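MerB2 (Bacillus megaterium, PDB 5C17) probably cleaves the carbon–mercury bond of organomercurial compounds, as an alkylmercury lyase, and holds a mercury(II) ion in this crystal form. Local coordinates at residues Val59-Leu62 against Ala63-Gln66; Asn202-Lys205 against Lys206-Ser209. One frame throughout, in Å; residues are numbered along the deposited sequence.

Contact 1. Residues Val59-Leu62 against Ala63-Gln66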
ATOM      1  N   VAL A  59      -1.036 -17.576   5.872  1.00 10.17           N
ATOM      2  CA  VAL A  59      -0.690 -16.396   6.672  1.00 10.89           C
ATOM      3  C   VAL A  59       0.834 -16.294   6.882  1.00  9.83           C
ATOM      4  O   VAL A  59       1.412 -15.201   6.765  1.00 10.24           O
ATOM      5  CB  VAL A  59      -1.447 -16.385   8.002  1.00 11.90           C
ATOM      6  CG1 VAL A  59      -0.886 -15.350   8.972  1.00 13.70           C
ATOM      7  CG2 VAL A  59      -2.947 -16.133   7.748  1.00 12.55           C
ATOM      8  N   LYS A  60       1.502 -17.421   7.143  1.00 10.56           N
ATOM      9  CA  LYS A  60       2.958 -17.424   7.294  1.00 11.38           C
ATOM     10  C   LYS A  60       3.643 -16.867   6.044  1.00 10.54           C
ATOM     11  O   LYS A  60       4.541 -16.034   6.146  1.00 11.44           O
ATOM     12  CB  LYS A  60       3.472 -18.836   7.594  1.00 14.59           C
ATOM     13  CG  LYS A  60       4.978 -18.935   7.760  1.00 18.58           C
ATOM     14  CD  LYS A  60       5.437 -20.336   8.147  1.00 22.03           C
ATOM     15  CE  LYS A  60       6.937 -20.365   8.396  1.00 25.99           C
ATOM     16  NZ  LYS A  60       7.372 -21.657   8.994  1.00 28.47           N
ATOM     17  N   ILE A  61       3.212 -17.317   4.870  1.00  9.92           N
ATOM     18  CA  ILE A  61       3.804 -16.854   3.611  1.00 10.26           C
ATOM     19  C   ILE A  61       3.548 -15.370   3.409  1.00  9.44           C
ATOM     20  O   ILE A  61       4.462 -14.615   3.033  1.00  9.54           O
ATOM     21  CB  ILE A  61       3.274 -17.672   2.416  1.00 11.35           C
ATOM     22  CG1 ILE A  61       3.937 -19.043   2.412  1.00 13.99           C
ATOM     23  CG2 ILE A  61       3.568 -16.957   1.085  1.00 11.91           C
ATOM     24  CD1 ILE A  61       3.229 -20.069   1.557  1.00 16.79           C
ATOM     25  N   LEU A  62       2.310 -14.933   3.630  1.00  9.17           N
ATOM     26  CA  LEU A  62       1.974 -13.517   3.432  1.00  8.79           C
ATOM     27  C   LEU A  62       2.778 -12.629   4.375  1.00  8.74           C
ATOM     28  O   LEU A  62       3.209 -11.547   3.998  1.00  9.48           O
ATOM     29  CB  LEU A  62       0.475 -13.279   3.615  1.00  8.72           C
ATOM     30  CG  LEU A  62      -0.439 -13.991   2.627  1.00 10.16           C
ATOM     31  CD1 LEU A  62      -1.889 -13.820   3.062  1.00 10.57           C
ATOM     32  CD2 LEU A  62      -0.212 -13.517   1.220  1.00 11.24           C
ATOM     33  N   ALA A  63       3.000 -13.101   5.596  1.00  8.91           N
ATOM     34  CA  ALA A  63       3.794 -12.351   6.558  1.00  9.97           C
ATOM     35  C   ALA A  63       5.287 -12.319   6.170  1.00 10.08           C
ATOM     36  O   ALA A  63       5.947 -11.283   6.301  1.00 10.97           O
ATOM     37  CB  ALA A  63       3.596 -12.888   7.960  1.00 11.36           C
ATOM     38  N   GLN A  64       5.808 -13.442   5.683  0.55 10.41           N
ATOM     39  CA  GLN A  64       7.191 -13.499   5.207  0.55 11.50           C
ATOM     40  C   GLN A  64       7.406 -12.495   4.072  0.55 10.36           C
ATOM     41  O   GLN A  64       8.431 -11.810   4.022  0.55 11.73           O
ATOM     42  CB  GLN A  64       7.562 -14.915   4.734  0.55 13.93           C
ATOM     43  CG  GLN A  64       7.732 -15.938   5.858  0.55 16.42           C
ATOM     44  CD  GLN A  64       7.937 -17.379   5.370  0.55 18.43           C
ATOM     45  OE1 GLN A  64       7.381 -17.803   4.344  0.55 19.15           O
ATOM     46  NE2 GLN A  64       8.736 -18.139   6.119  0.55 20.25           N
ATOM     47  N   ARG A  65       6.418 -12.389   3.183  1.00  9.79           N
ATOM     48  CA  ARG A  65       6.475 -11.464   2.048  1.00  9.84           C
ATOM     49  C   ARG A  65       6.131 -10.031   2.467  1.00  9.60           C
ATOM     50  O   ARG A  65       6.178  -9.117   1.659  1.00 10.59           O
ATOM     51  CB  ARG A  65       5.504 -11.920   0.955  1.00 10.87           C
ATOM     52  CG  ARG A  65       5.935 -13.181   0.244  1.00 10.75           C
ATOM     53  CD  ARG A  65       4.929 -13.597  -0.817  1.00 12.21           C
ATOM     54  NE  ARG A  65       5.427 -14.648  -1.695  1.00 14.85           N
ATOM     55  CZ  ARG A  65       6.168 -14.424  -2.767  1.00 16.97           C
ATOM     56  NH1 ARG A  65       6.495 -13.185  -3.096  1.00 18.40           N
ATOM     57  NH2 ARG A  65       6.582 -15.442  -3.510  1.00 18.91           N
ATOM     58  N   GLN A  66       5.820  -9.849   3.740  1.00  9.37           N
ATOM     59  CA  GLN A  66       5.411  -8.558   4.293  1.00  9.83           C
ATOM     60  C   GLN A  66       4.283  -7.927   3.474  1.00  8.59           C
ATOM     61  O   GLN A  66       4.196  -6.712   3.332  1.00  9.68           O
ATOM     62  CB  GLN A  66       6.608  -7.623   4.438  1.00 11.34           C
ATOM     63  CG  GLN A  66       7.688  -8.203   5.314  1.00 12.36           C
ATOM     64  CD  GLN A  66       8.858  -7.261   5.530  1.00 15.73           C
ATOM     65  OE1 GLN A  66       9.074  -6.329   4.772  1.00 17.26           O
ATOM     66  NE2 GLN A  66       9.620  -7.512   6.578  1.00 19.23           N
TER
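Ile-61 and Arg-65 lie side by side and point the same way at the C-terminal end of helix 52-64, which a Schellman motif closes. With CG2 of Ile-61 anti to its own backbone N, that methyl stands 4.1 Å from Arg-65 NE, at the edge of the guanidinium and near its plane. The arginine chain runs extended from CG to NE past the isoleucine, then turns at its last torsion (chi4 -85°). Beyond this contact its head group forms a salt bridge with Glu-157 and a hydrogen bond to the carbonyl of Ser-156. Replacing Arg-65 by a leucine would probably leave the Glu-157 carboxylate without its mate and Ile-61 CG2 without the cover of the guanidinium edge. On the adjoining flank of the helix, Lys-60 and Gln-64 cross at a slant, a contact that is doubtful because Gln-64 is modelled in two conformers. On the inner side Leu-62 packs against Ile-68 and helix 22-34, and Val-59 against helix 41-48. The backbone carries regular helical bonds up to Arg-65 N to Ile-61 O (3.0 Å); Gln-66 then takes a positive phi of 51°, its N bonded to Ala-63 O at 2.9 Å.

Contact 2. Residues Asn202-Lys205 against Lys206-Ser209; sequences NELK and KFLS
Lys-206 N donates to Asn-202 O at 3.1 Å. The CB of Lys-206 rests 3.6 Å from the carbonyl oxygen of Glu-203. The carbonyl oxygen of Lys-206 in turn takes two donors from the last residue of the chain: Ser-209 N at 3.0 Å and Ser-209 OG at 2.7 Å. The hydroxyl reaches it because OG sits between the serine N and carbonyl carbon (chi1 72°), and it arrives in the carbonyl plane, on a lone pair. The side chain of Lys-206 leads away from the preceding turn, on the exposed side of the helix. These bonds lie at the C-terminal end of helix 194-207, the last helix of the protein. Leu-204 carries the apolar side here. Its CG meets Leu-208 CD1 at 4.3 Å, and its CD1 comes obliquely to the Phe-207 ring, 4.3 Å from CD2. Leu-208 N also donates to Leu-204 O at 3.1 Å. Leu-204 packs on Glu-108 and Ala-112 of helix 103-113, whereas the Phe-207 ring turns to Tyr-11, Leu-15 and Leu-26. Lys-205 runs beside helix 103-113 as well: its chain, bent at chi3, lies against Ala-112 and Val-114 and brings NZ to a weak hydrogen bond with the Thr-111 carbonyl. Phe-207 N donates to Glu-203 O at 2.9 Å.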
ATOM      1  N   ASN A 202      -6.556   0.322  -9.859  1.00 12.37           N
ATOM      2  CA  ASN A 202      -7.216  -0.588 -10.792  1.00 12.15           C
ATOM      3  C   ASN A 202      -6.617  -1.989 -10.709  1.00 10.79           C
ATOM      4  O   ASN A 202      -7.339  -2.989 -10.633  1.00 10.94           O
ATOM      5  CB  ASN A 202      -7.061  -0.099 -12.240  1.00 13.69           C
ATOM      6  CG  ASN A 202      -7.892   1.133 -12.553  1.00 16.36           C
ATOM      7  OD1 ASN A 202      -8.751   1.532 -11.782  1.00 17.04           O
ATOM      8  ND2 ASN A 202      -7.641   1.737 -13.715  1.00 18.57           N
ATOM      9  N   GLU A 203      -5.295  -2.049 -10.701  1.00 11.01           N
ATOM     10  CA  GLU A 203      -4.589  -3.310 -10.722  0.61 11.47           C
ATOM     11  C   GLU A 203      -4.669  -3.995  -9.347  1.00 10.68           C
ATOM     12  O   GLU A 203      -4.740  -5.214  -9.263  1.00 11.09           O
ATOM     13  CB  GLU A 203      -3.144  -3.093 -11.177  0.61 12.94           C
ATOM     14  CG  GLU A 203      -2.993  -2.956 -12.706  0.61 13.96           C
ATOM     15  CD  GLU A 203      -3.374  -1.582 -13.264  0.61 17.06           C
ATOM     16  OE1 GLU A 203      -3.524  -1.486 -14.501  0.61 19.74           O
ATOM     17  OE2 GLU A 203      -3.494  -0.597 -12.500  0.61 16.73           O
ATOM     18  N   LEU A 204      -4.670  -3.211  -8.275  1.00 10.92           N
ATOM     19  CA  LEU A 204      -4.863  -3.794  -6.957  1.00 11.03           C
ATOM     20  C   LEU A 204      -6.256  -4.431  -6.861  1.00 11.28           C
ATOM     21  O   LEU A 204      -6.413  -5.519  -6.316  1.00 11.47           O
ATOM     22  CB  LEU A 204      -4.695  -2.740  -5.873  1.00 11.55           C
ATOM     23  CG  LEU A 204      -4.859  -3.229  -4.432  1.00 12.82           C
ATOM     24  CD1 LEU A 204      -3.908  -4.367  -4.131  1.00 13.67           C
ATOM     25  CD2 LEU A 204      -4.621  -2.080  -3.478  1.00 14.18           C
ATOM     26  N   LYS A 205      -7.271  -3.755  -7.385  1.00 11.24           N
ATOM     27  CA  LYS A 205      -8.618  -4.318  -7.403  1.00 12.51           C
ATOM     28  C   LYS A 205      -8.687  -5.630  -8.173  1.00 11.49           C
ATOM     29  O   LYS A 205      -9.331  -6.583  -7.734  1.00 12.80           O
ATOM     30  CB  LYS A 205      -9.599  -3.355  -8.036  1.00 15.20           C
ATOM     31  CG  LYS A 205     -10.130  -2.301  -7.148  1.00 20.34           C
ATOM     32  CD  LYS A 205     -10.688  -1.180  -8.015  1.00 25.64           C
ATOM     33  CE  LYS A 205     -11.885  -0.473  -7.434  1.00 28.78           C
ATOM     34  NZ  LYS A 205     -12.196   0.765  -8.238  1.00 31.54           N
ATOM     35  N   LYS A 206      -8.026  -5.669  -9.325  1.00 10.99           N
ATOM     36  CA  LYS A 206      -7.974  -6.888 -10.121  1.00 11.37           C
ATOM     37  C   LYS A 206      -7.279  -8.004  -9.337  1.00 10.77           C
ATOM     38  O   LYS A 206      -7.735  -9.134  -9.348  1.00 10.97           O
ATOM     39  CB  LYS A 206      -7.259  -6.624 -11.444  1.00 13.22           C
ATOM     40  CG  LYS A 206      -7.089  -7.848 -12.316  1.00 17.44           C
ATOM     41  CD  LYS A 206      -8.384  -8.276 -12.940  1.00 22.31           C
ATOM     42  CE  LYS A 206      -8.148  -9.359 -13.994  1.00 26.36           C
ATOM     43  NZ  LYS A 206      -7.595  -8.778 -15.259  1.00 28.71           N
ATOM     44  N   PHE A 207      -6.181  -7.682  -8.665  1.00  9.99           N
ATOM     45  CA  PHE A 207      -5.444  -8.658  -7.866  1.00 10.19           C
ATOM     46  C   PHE A 207      -6.318  -9.294  -6.784  1.00 10.96           C
ATOM     47  O   PHE A 207      -6.222 -10.492  -6.520  1.00 12.10           O
ATOM     48  CB  PHE A 207      -4.237  -7.964  -7.232  1.00 10.66           C
ATOM     49  CG  PHE A 207      -3.463  -8.812  -6.276  1.00 11.30           C
ATOM     50  CD1 PHE A 207      -2.687  -9.876  -6.715  1.00 12.42           C
ATOM     51  CD2 PHE A 207      -3.496  -8.531  -4.924  1.00 12.37           C
ATOM     52  CE1 PHE A 207      -1.966 -10.655  -5.800  1.00 14.16           C
ATOM     53  CE2 PHE A 207      -2.790  -9.287  -4.013  1.00 13.04           C
ATOM     54  CZ  PHE A 207      -2.014 -10.350  -4.444  1.00 13.53           C
ATOM     55  N   LEU A 208      -7.173  -8.482  -6.158  1.00 10.86           N
ATOM     56  CA  LEU A 208      -8.066  -8.964  -5.108  1.00 12.78           C
ATOM     57  C   LEU A 208      -9.337  -9.635  -5.635  1.00 12.55           C
ATOM     58  O   LEU A 208     -10.120 -10.141  -4.847  1.00 13.34           O
ATOM     59  CB  LEU A 208      -8.454  -7.805  -4.187  1.00 14.13           C
ATOM     60  CG  LEU A 208      -7.362  -7.380  -3.200  1.00 16.36           C
ATOM     61  CD1 LEU A 208      -7.628  -5.979  -2.695  1.00 18.34           C
ATOM     62  CD2 LEU A 208      -7.298  -8.360  -2.034  1.00 17.24           C
ATOM     63  N   SER A 209      -9.545  -9.645  -6.947  1.00 13.74           N
ATOM     64  CA  SER A 209     -10.763 -10.204  -7.523  1.00 14.95           C
ATOM     65  C   SER A 209     -10.759 -11.737  -7.576  1.00 15.51           C
ATOM     66  O   SER A 209     -11.849 -12.329  -7.718  1.00 16.63           O
ATOM     67  CB  SER A 209     -11.038  -9.634  -8.920  1.00 16.65           C
ATOM     68  OG  SER A 209     -10.137 -10.135  -9.894  1.00 17.08           O
TER

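From the N terminus, contact 1 comes first, at the end of helix 52-64 just before strand 68-70, and contact 2 follows far along the chain at the C terminus. Each spans one continuous stretch, so neither closes a long loop, and the two stand in series without nesting or crossing. Their centres are about 19 Å apart and their nearest atoms about 7 Å, so the two do not meet directly. Helix 22-34 lies against both: Leu-26 meets Leu-62 from one and Phe-207 from the other. Contact 1 further joins helix 52-64 to the segment around Ser-156 to Gly-162, while contact 2 sets the C-terminal helix against helices 5-17 and 103-113.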